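PDB 3EO7: putative Nitroreductase from Anabaena variabilis ATCC 29413, which binds flavin mononucleotide and, as a member of the nitroreductase family, probably acts as an FMN-dependent oxidoreductase. Local coordinates for residues A[71-76]-A[237-242]. Numbering follows the deposited sequence.
Sequences WQRLSR and LADLLD
Arg73 reaches out from helix 66-82 to Asp239, at the end of strand 229-239, and closes a salt bridge although the CA atoms of Arg73 and Asp239, the nearest across the two segments, are still 10.1 Å apart. The gap suits arginine, long enough to cross it and ending in a guanidinium that can offer two N-H groups to one carboxylate. A bend at chi3 (69°) swings the guanidinium out of line with the rest of the chain and brings its NH1 and NH2 edge up to the carboxylate. Arg73 NH2 lies 2.9 Å from Asp239 OD1, which sits nearly in the guanidinium plane, while Arg73 NH1 makes a weak bond of 3.2 Å to Asp239 OD2. The two planes are turned 54° apart, and NH2 meets OD1 from above the carboxylate plane, so the pairing is bidentate but twisted.

From the opposite face of the carboxylate, the backbone N of Leu241 donates to Asp239 OD1 at 2.9 Å. This is an Asx turn, set within the type I turn from Asp239 to Asp242, and the short acidic side chain suits both tasks. Replacing Asp239 by an alanine would remove the carboxylate and would probably leave the Arg73 guanidinium without this anionic mate and the Leu241 N-H without its Asx acceptor.

The tight part of the contact is the carboxylate held between Arg73 and the backbone N of Leu241; the looser, solvent side belongs to Leu241, an exposed residue whose CD1 rests over the centre of one guanidinium face, 3.7 Å from Arg73 CZ. A branched aliphatic chain can lie on that flat face without competing for its edge N-H groups. Arg73 NE bonds to the carbonyl O of Thr203, just before strand 205-207. The chemistry thus implies a surface tie, far from the flavin, in which charge and directed hydrogen bonds, rather than a buried apolar interface, join the helix to the strand end and its turn.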
ATOM      1  N   TRP A  71      17.926 -17.670  -7.777  1.00 17.99           N
ATOM      2  CA  TRP A  71      17.554 -17.660  -6.361  1.00 17.66           C
ATOM      3  C   TRP A  71      17.915 -16.319  -5.717  1.00 17.31           C
ATOM      4  O   TRP A  71      17.178 -15.860  -4.854  1.00 18.52           O
ATOM      5  CB  TRP A  71      18.171 -18.820  -5.595  1.00 18.16           C
ATOM      6  CG  TRP A  71      17.475 -20.140  -5.844  1.00 19.16           C
ATOM      7  CD1 TRP A  71      17.922 -21.182  -6.600  1.00 24.39           C
ATOM      8  CD2 TRP A  71      16.174 -20.506  -5.379  1.00 22.03           C
ATOM      9  NE1 TRP A  71      16.989 -22.199  -6.596  1.00 25.51           N
ATOM     10  CE2 TRP A  71      15.910 -21.809  -5.855  1.00 26.06           C
ATOM     11  CE3 TRP A  71      15.235 -19.888  -4.552  1.00 23.60           C
ATOM     12  CZ2 TRP A  71      14.730 -22.483  -5.563  1.00 25.14           C
ATOM     13  CZ3 TRP A  71      14.062 -20.552  -4.263  1.00 27.60           C
ATOM     14  CH2 TRP A  71      13.822 -21.840  -4.772  1.00 22.92           C
ATOM     15  N   GLN A  72      19.033 -15.708  -6.108  1.00 16.83           N
ATOM     16  CA  GLN A  72      19.422 -14.377  -5.595  1.00 19.11           C
ATOM     17  C   GLN A  72      18.352 -13.336  -5.911  1.00 17.65           C
ATOM     18  O   GLN A  72      18.027 -12.504  -5.078  1.00 16.50           O
ATOM     19  CB  GLN A  72      20.727 -13.865  -6.195  1.00 21.61           C
ATOM     20  CG  GLN A  72      21.999 -14.482  -5.648  1.00 33.24           C
ATOM     21  CD  GLN A  72      23.244 -14.064  -6.448  1.00 33.09           C
ATOM     22  OE1 GLN A  72      23.284 -12.973  -7.037  1.00 48.52           O
ATOM     23  NE2 GLN A  72      24.258 -14.940  -6.475  1.00 47.90           N
ATOM     24  N   ARG A  73      17.805 -13.394  -7.113  1.00 14.47           N
ATOM     25  CA  ARG A  73      16.764 -12.452  -7.502  1.00 16.15           C
ATOM     26  C   ARG A  73      15.503 -12.647  -6.661  1.00 15.07           C
ATOM     27  O   ARG A  73      14.945 -11.675  -6.174  1.00 15.94           O
ATOM     28  CB  ARG A  73      16.446 -12.594  -8.998  1.00 13.95           C
ATOM     29  CG  ARG A  73      17.608 -12.264  -9.927  1.00 18.86           C
ATOM     30  CD  ARG A  73      17.289 -12.739 -11.338  1.00 18.81           C
ATOM     31  NE  ARG A  73      16.214 -11.931 -11.906  1.00 16.01           N
ATOM     32  CZ  ARG A  73      15.442 -12.289 -12.923  1.00 16.61           C
ATOM     33  NH1 ARG A  73      15.573 -13.492 -13.487  1.00 19.00           N
ATOM     34  NH2 ARG A  73      14.511 -11.462 -13.349  1.00 18.95           N
ATOM     35  N   LEU A  74      15.060 -13.899  -6.472  1.00 17.02           N
ATOM     36  CA  LEU A  74      13.850 -14.144  -5.650  1.00 17.73           C
ATOM     37  C   LEU A  74      14.090 -13.740  -4.180  1.00 16.80           C
ATOM     38  O   LEU A  74      13.244 -13.129  -3.525  1.00 16.58           O
ATOM     39  CB  LEU A  74      13.434 -15.638  -5.704  1.00 16.96           C
ATOM     40  CG  LEU A  74      12.142 -15.950  -4.892  1.00 20.59           C
ATOM     41  CD1 LEU A  74      10.945 -15.162  -5.450  1.00 20.63           C
ATOM     42  CD2 LEU A  74      11.885 -17.489  -4.853  1.00 22.60           C
ATOM     43  N   SER A  75      15.265 -14.086  -3.671  1.00 16.26           N
ATOM     44  CA  SER A  75      15.637 -13.781  -2.279  1.00 16.73           C
ATOM     45  C   SER A  75      15.624 -12.270  -2.044  1.00 15.62           C
ATOM     46  O   SER A  75      15.042 -11.759  -1.073  1.00 15.21           O
ATOM     47  CB  SER A  75      17.016 -14.378  -1.976  1.00 17.90           C
ATOM     48  OG  SER A  75      17.450 -14.050  -0.667  1.00 16.51           O
ATOM     49  N   ARG A  76      16.252 -11.545  -2.949  1.00 14.55           N
ATOM     50  CA  ARG A  76      16.301 -10.086  -2.857  1.00 19.08           C
ATOM     51  C   ARG A  76      14.943  -9.423  -3.041  1.00 17.37           C
ATOM     52  O   ARG A  76      14.609  -8.462  -2.318  1.00 16.31           O
ATOM     53  CB  ARG A  76      17.329  -9.545  -3.861  1.00 19.55           C
ATOM     54  CG  ARG A  76      17.592  -8.039  -3.821  1.00 30.31           C
ATOM     55  CD  ARG A  76      18.592  -7.622  -4.921  1.00 33.68           C
ATOM     56  NE  ARG A  76      19.790  -8.459  -4.890  1.00 44.33           N
ATOM     57  CZ  ARG A  76      20.880  -8.215  -4.162  1.00 52.27           C
ATOM     58  NH1 ARG A  76      20.956  -7.130  -3.383  1.00 45.42           N
ATOM     59  NH2 ARG A  76      21.910  -9.071  -4.219  1.00 51.55           N
ATOM     60  N   LEU A 237       4.502 -12.597 -11.286  1.00 14.61           N
ATOM     61  CA  LEU A 237       5.803 -11.981 -11.400  1.00 15.67           C
ATOM     62  C   LEU A 237       6.418 -12.306 -12.756  1.00 15.48           C
ATOM     63  O   LEU A 237       6.818 -13.449 -12.998  1.00 15.91           O
ATOM     64  CB  LEU A 237       6.717 -12.471 -10.288  1.00 17.29           C
ATOM     65  CG  LEU A 237       6.305 -12.093  -8.872  1.00 18.15           C
ATOM     66  CD1 LEU A 237       7.358 -12.655  -7.889  1.00 17.40           C
ATOM     67  CD2 LEU A 237       6.109 -10.592  -8.695  1.00 19.00           C
ATOM     68  N   ALA A 238       6.495 -11.295 -13.621  1.00 14.18           N
ATOM     69  CA  ALA A 238       7.050 -11.453 -14.972  1.00 14.07           C
ATOM     70  C   ALA A 238       8.543 -11.217 -14.957  1.00 12.57           C
ATOM     71  O   ALA A 238       8.981 -10.133 -14.542  1.00 15.12           O
ATOM     72  CB  ALA A 238       6.394 -10.453 -15.925  1.00 14.76           C
ATOM     73  N   ASP A 239       9.288 -12.189 -15.471  1.00 13.91           N
ATOM     74  CA  ASP A 239      10.730 -12.129 -15.534  1.00 14.56           C
ATOM     75  C   ASP A 239      11.132 -11.336 -16.778  1.00 14.71           C
ATOM     76  O   ASP A 239      11.047 -11.837 -17.899  1.00 16.31           O
ATOM     77  CB  ASP A 239      11.279 -13.537 -15.614  1.00 16.00           C
ATOM     78  CG  ASP A 239      12.789 -13.579 -15.603  1.00 21.63           C
ATOM     79  OD1 ASP A 239      13.435 -12.525 -15.767  1.00 18.61           O
ATOM     80  OD2 ASP A 239      13.323 -14.699 -15.464  1.00 23.69           O
ATOM     81  N   LEU A 240      11.552 -10.102 -16.572  1.00 15.20           N
ATOM     82  CA  LEU A 240      11.899  -9.233 -17.677  1.00 16.15           C
ATOM     83  C   LEU A 240      13.153  -9.675 -18.451  1.00 15.86           C
ATOM     84  O   LEU A 240      13.429  -9.169 -19.548  1.00 16.93           O
ATOM     85  CB  LEU A 240      12.006  -7.776 -17.200  1.00 17.72           C
ATOM     86  CG  LEU A 240      10.745  -7.156 -16.603  1.00 19.92           C
ATOM     87  CD1 LEU A 240      11.064  -5.746 -16.156  1.00 21.59           C
ATOM     88  CD2 LEU A 240       9.527  -7.181 -17.571  1.00 19.96           C
ATOM     89  N   LEU A 241      13.892 -10.635 -17.920  1.00 13.95           N
ATOM     90  CA  LEU A 241      15.032 -11.184 -18.651  1.00 15.03           C
ATOM     91  C   LEU A 241      14.554 -12.220 -19.681  1.00 17.28           C
ATOM     92  O   LEU A 241      15.326 -12.669 -20.519  1.00 17.57           O
ATOM     93  CB  LEU A 241      16.040 -11.783 -17.691  1.00 17.09           C
ATOM     94  CG  LEU A 241      16.564 -10.773 -16.663  1.00 17.41           C
ATOM     95  CD1 LEU A 241      17.610 -11.480 -15.826  1.00 17.65           C
ATOM     96  CD2 LEU A 241      17.098  -9.519 -17.325  1.00 17.72           C
ATOM     97  N   ASP A 242      13.275 -12.594 -19.614  1.00 15.95           N
ATOM     98  CA  ASP A 242      12.646 -13.485 -20.599  1.00 15.13           C
ATOM     99  C   ASP A 242      11.815 -12.578 -21.513  1.00 16.45           C
ATOM    100  O   ASP A 242      10.832 -11.987 -21.074  1.00 19.09           O
ATOM    101  CB  ASP A 242      11.784 -14.520 -19.878  1.00 15.07           C
ATOM    102  CG  ASP A 242      11.034 -15.480 -20.803  1.00 18.42           C
ATOM    103  OD1 ASP A 242      11.054 -15.320 -22.036  1.00 20.38           O
ATOM    104  OD2 ASP A 242      10.415 -16.427 -20.251  1.00 20.81           O
TER